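PDB 3ECC: DNA replication protein DnaC from Aquifex aeolicus, which probably binds ATP through a P-loop AAA+ fold and serves as a bacterial loader of the replicative helicase in replication initiation. Local coordinates for residues K76-M86 / W117-I125. Numbering follows the deposited sequence.
Sequences KDLIFRLKHLM and WQRELISYI
Lys83 lies across the indole of Trp117 and can be followed atom by atom. Its CB starts near Trp117 CZ3, Lys83 CG sits 3.5 Å from Trp117 CE3, and Lys83 CD makes a CH-pi contact 3.6 Å from the centroid of the six-membered ring. Lys83 CE passes over Trp117 CD2 and CE2, and Lys83 NZ ends 3.8 Å from the same centroid, 26° off its normal, a cation-pi contact. With CG anti to the backbone N (chi1 -164°), the chain sets off toward this face, then bends at chi2 and continues across the indole; Gln118 CG covers the opposite face, nearer the rim. Phe80 CE1 meets the indole edge at Trp117 CH2, 4.0 Å away. Ile79 is a knob among Trp117, Gln118, Leu121 and Ile122: its CG2 lies 3.5 Å from Trp117 CZ3, its CD1 3.6 Å from Ile122 CG1. Farther along, Leu82 CD1 and Ile125 CD1 meet tip to tip at 3.8 Å. An alanine in place of Trp117 would strip Lys83 of its aromatic partner and probably open a gap beside Ile79. Helices 75-86 and 116-131 follow adjacent strands of the parallel sheet in this P-loop NTPase fold; their 76-86 and 117-125 segments run at 102° to each other. No hydrogen bond links the segments: their direct contact is apolar packing plus a cation-pi pair whose charge lies on a partly exposed lysine at the margin.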
loop_
_atom_site.group_PDB
_atom_site.type_symbol
_atom_site.label_atom_id
_atom_site.label_comp_id
_atom_site.label_asym_id
_atom_site.label_seq_id
_atom_site.Cartn_x
_atom_site.Cartn_y
_atom_site.Cartn_z
ATOM N N LYS A 76 5.970 -7.476 5.507
ATOM C CA LYS A 76 6.581 -8.488 6.354
ATOM C C LYS A 76 7.739 -7.891 7.149
ATOM O O LYS A 76 7.880 -8.154 8.342
ATOM C CB LYS A 76 7.051 -9.672 5.518
ATOM C CG LYS A 76 6.712 -10.995 6.128
ATOM C CD LYS A 76 6.589 -12.060 5.060
ATOM C CE LYS A 76 6.099 -13.358 5.669
ATOM N NZ LYS A 76 5.529 -14.291 4.642
ATOM N N ASP A 77 8.540 -7.059 6.486
ATOM C CA ASP A 77 9.653 -6.362 7.127
ATOM C C ASP A 77 9.176 -5.422 8.220
ATOM O O ASP A 77 9.804 -5.338 9.269
ATOM C CB ASP A 77 10.490 -5.590 6.092
ATOM C CG ASP A 77 11.608 -4.790 6.728
ATOM O OD1 ASP A 77 12.430 -5.390 7.442
ATOM O OD2 ASP A 77 11.653 -3.562 6.527
ATOM N N LEU A 78 8.064 -4.726 7.980
ATOM C CA LEU A 78 7.492 -3.825 8.988
ATOM C C LEU A 78 6.978 -4.590 10.197
ATOM O O LEU A 78 7.193 -4.184 11.332
ATOM C CB LEU A 78 6.371 -2.955 8.401
ATOM C CG LEU A 78 5.685 -1.947 9.339
ATOM C CD1 LEU A 78 6.644 -0.869 9.846
ATOM C CD2 LEU A 78 4.496 -1.304 8.656
ATOM N N ILE A 79 6.333 -5.724 9.937
ATOM C CA ILE A 79 5.759 -6.557 10.984
ATOM C C ILE A 79 6.819 -7.204 11.879
ATOM O O ILE A 79 6.694 -7.160 13.098
ATOM C CB ILE A 79 4.802 -7.605 10.383
ATOM C CG1 ILE A 79 3.464 -6.943 10.072
ATOM C CG2 ILE A 79 4.609 -8.793 11.318
ATOM C CD1 ILE A 79 2.694 -7.647 9.005
ATOM N N PHE A 80 7.866 -7.768 11.274
ATOM C CA PHE A 80 8.983 -8.357 12.035
ATOM C C PHE A 80 9.708 -7.323 12.902
ATOM O O PHE A 80 10.131 -7.631 14.019
ATOM C CB PHE A 80 9.998 -9.060 11.109
ATOM C CG PHE A 80 9.554 -10.418 10.624
ATOM C CD1 PHE A 80 9.137 -11.395 11.520
ATOM C CD2 PHE A 80 9.586 -10.731 9.271
ATOM C CE1 PHE A 80 8.729 -12.651 11.068
ATOM C CE2 PHE A 80 9.183 -11.980 8.814
ATOM C CZ PHE A 80 8.757 -12.942 9.714
ATOM N N ARG A 81 9.866 -6.110 12.376
ATOM C CA ARG A 81 10.473 -5.014 13.126
ATOM C C ARG A 81 9.657 -4.723 14.371
ATOM O O ARG A 81 10.165 -4.796 15.491
ATOM C CB ARG A 81 10.532 -3.747 12.281
ATOM C CG ARG A 81 11.739 -3.622 11.394
ATOM C CD ARG A 81 12.006 -2.162 11.127
ATOM N NE ARG A 81 12.492 -1.921 9.773
ATOM C CZ ARG A 81 12.774 -0.715 9.288
ATOM N NH1 ARG A 81 12.618 0.360 10.051
ATOM N NH2 ARG A 81 13.210 -0.581 8.041
ATOM N N LEU A 82 8.383 -4.398 14.162
ATOM C CA LEU A 82 7.480 -4.040 15.242
ATOM C C LEU A 82 7.332 -5.144 16.276
ATOM O O LEU A 82 7.480 -4.882 17.465
ATOM C CB LEU A 82 6.109 -3.655 14.696
ATOM C CG LEU A 82 6.029 -2.304 13.987
ATOM C CD1 LEU A 82 4.730 -2.199 13.200
ATOM C CD2 LEU A 82 6.175 -1.142 14.969
ATOM N N LYS A 83 7.050 -6.370 15.832
ATOM C CA LYS A 83 6.870 -7.485 16.771
ATOM C C LYS A 83 8.042 -7.598 17.740
ATOM O O LYS A 83 7.861 -7.991 18.898
ATOM C CB LYS A 83 6.654 -8.816 16.061
ATOM C CG LYS A 83 6.095 -9.891 16.974
ATOM C CD LYS A 83 6.792 -11.223 16.759
ATOM C CE LYS A 83 6.134 -12.337 17.575
ATOM N NZ LYS A 83 6.646 -13.702 17.211
ATOM N N HIS A 84 9.237 -7.231 17.272
ATOM C CA HIS A 84 10.428 -7.255 18.119
ATOM C C HIS A 84 10.385 -6.191 19.225
ATOM O O HIS A 84 10.495 -6.521 20.402
ATOM C CB HIS A 84 11.712 -7.131 17.298
ATOM C CG HIS A 84 12.939 -7.043 18.144
ATOM N ND1 HIS A 84 13.710 -5.902 18.227
ATOM C CD2 HIS A 84 13.474 -7.925 19.017
ATOM C CE1 HIS A 84 14.699 -6.105 19.080
ATOM N NE2 HIS A 84 14.579 -7.324 19.573
ATOM N N LEU A 85 10.210 -4.930 18.843
ATOM C CA LEU A 85 10.128 -3.849 19.823
ATOM C C LEU A 85 8.790 -3.824 20.573
ATOM O O LEU A 85 8.657 -3.133 21.583
ATOM C CB LEU A 85 10.449 -2.477 19.200
ATOM C CG LEU A 85 10.416 -2.274 17.682
ATOM C CD1 LEU A 85 9.743 -0.968 17.340
ATOM C CD2 LEU A 85 11.818 -2.319 17.085
ATOM N N MET A 86 7.808 -4.586 20.084
ATOM C CA MET A 86 6.570 -4.820 20.838
ATOM C C MET A 86 6.877 -5.678 22.063
ATOM O O MET A 86 6.417 -5.378 23.166
ATOM C CB MET A 86 5.491 -5.510 19.989
ATOM C CG MET A 86 5.056 -4.747 18.750
ATOM S SD MET A 86 4.279 -3.164 19.074
ATOM C CE MET A 86 2.551 -3.612 18.994
ATOM N N TRP A 117 -0.572 -13.080 15.465
ATOM C CA TRP A 117 0.059 -11.820 15.878
ATOM C C TRP A 117 0.405 -10.912 14.693
ATOM O O TRP A 117 0.531 -9.699 14.857
ATOM C CB TRP A 117 1.307 -12.079 16.734
ATOM C CG TRP A 117 2.334 -12.942 16.060
ATOM C CD1 TRP A 117 2.451 -14.302 16.152
ATOM C CD2 TRP A 117 3.383 -12.508 15.182
ATOM N NE1 TRP A 117 3.508 -14.741 15.390
ATOM C CE2 TRP A 117 4.100 -13.662 14.787
ATOM C CE3 TRP A 117 3.790 -11.258 14.695
ATOM C CZ2 TRP A 117 5.197 -13.604 13.924
ATOM C CZ3 TRP A 117 4.885 -11.201 13.843
ATOM C CH2 TRP A 117 5.570 -12.371 13.460
ATOM N N GLN A 118 0.581 -11.506 13.512
ATOM C CA GLN A 118 0.739 -10.737 12.286
ATOM C C GLN A 118 -0.593 -10.155 11.837
ATOM O O GLN A 118 -0.653 -9.027 11.354
ATOM C CB GLN A 118 1.304 -11.605 11.172
ATOM C CG GLN A 118 2.784 -11.880 11.268
ATOM C CD GLN A 118 3.311 -12.677 10.083
ATOM O OE1 GLN A 118 2.822 -13.770 9.783
ATOM N NE2 GLN A 118 4.315 -12.134 9.408
ATOM N N ARG A 119 -1.656 -10.938 11.991
ATOM C CA ARG A 119 -3.003 -10.477 11.679
ATOM C C ARG A 119 -3.437 -9.414 12.678
ATOM O O ARG A 119 -4.281 -8.583 12.373
ATOM C CB ARG A 119 -3.992 -11.643 11.705
ATOM C CG ARG A 119 -3.607 -12.830 10.830
ATOM C CD ARG A 119 -4.099 -12.654 9.402
ATOM N NE ARG A 119 -4.147 -13.927 8.683
ATOM C CZ ARG A 119 -5.252 -14.651 8.505
ATOM N NH1 ARG A 119 -6.417 -14.223 8.982
ATOM N NH2 ARG A 119 -5.195 -15.797 7.835
ATOM N N GLU A 120 -2.852 -9.460 13.875
ATOM C CA GLU A 120 -3.121 -8.486 14.936
ATOM C C GLU A 120 -2.606 -7.095 14.577
ATOM O O GLU A 120 -3.332 -6.112 14.683
ATOM C CB GLU A 120 -2.480 -8.938 16.261
ATOM C CG GLU A 120 -3.290 -9.969 17.072
ATOM C CD GLU A 120 -2.495 -10.570 18.238
ATOM O OE1 GLU A 120 -1.363 -10.098 18.496
ATOM O OE2 GLU A 120 -2.999 -11.516 18.890
ATOM N N LEU A 121 -1.350 -7.027 14.149
ATOM C CA LEU A 121 -0.710 -5.770 13.794
ATOM C C LEU A 121 -1.290 -5.134 12.541
ATOM O O LEU A 121 -1.524 -3.930 12.513
ATOM C CB LEU A 121 0.795 -5.970 13.619
ATOM C CG LEU A 121 1.637 -5.925 14.886
ATOM C CD1 LEU A 121 2.982 -6.579 14.635
ATOM C CD2 LEU A 121 1.814 -4.485 15.346
ATOM N N ILE A 122 -1.519 -5.941 11.508
ATOM C CA ILE A 122 -2.090 -5.445 10.257
ATOM C C ILE A 122 -3.454 -4.803 10.508
ATOM O O ILE A 122 -3.693 -3.659 10.111
ATOM C CB ILE A 122 -2.199 -6.561 9.206
ATOM C CG1 ILE A 122 -0.806 -6.982 8.737
ATOM C CG2 ILE A 122 -3.021 -6.105 8.019
ATOM C CD1 ILE A 122 -0.774 -8.341 8.044
ATOM N N SER A 123 -4.331 -5.530 11.199
ATOM C CA SER A 123 -5.619 -4.989 11.617
ATOM C C SER A 123 -5.486 -3.738 12.498
ATOM O O SER A 123 -6.319 -2.838 12.432
ATOM C CB SER A 123 -6.440 -6.053 12.340
ATOM O OG SER A 123 -7.731 -5.560 12.652
ATOM N N TYR A 124 -4.449 -3.696 13.326
ATOM C CA TYR A 124 -4.207 -2.553 14.201
ATOM C C TYR A 124 -3.800 -1.308 13.415
ATOM O O TYR A 124 -4.387 -0.242 13.581
ATOM C CB TYR A 124 -3.130 -2.887 15.231
ATOM C CG TYR A 124 -2.802 -1.759 16.187
ATOM C CD1 TYR A 124 -3.809 -1.009 16.790
ATOM C CD2 TYR A 124 -1.487 -1.471 16.525
ATOM C CE1 TYR A 124 -3.510 0.024 17.681
ATOM C CE2 TYR A 124 -1.180 -0.447 17.420
ATOM C CZ TYR A 124 -2.197 0.295 17.994
ATOM O OH TYR A 124 -1.903 1.313 18.877
ATOM N N ILE A 125 -2.789 -1.452 12.560
ATOM C CA ILE A 125 -2.268 -0.342 11.774
ATOM C C ILE A 125 -3.310 0.231 10.804
ATOM O O ILE A 125 -3.359 1.434 10.572
ATOM C CB ILE A 125 -0.984 -0.766 11.019
ATOM C CG1 ILE A 125 0.182 -0.913 12.007
ATOM C CG2 ILE A 125 -0.648 0.223 9.919
ATOM C CD1 ILE A 125 1.425 -1.567 11.409
#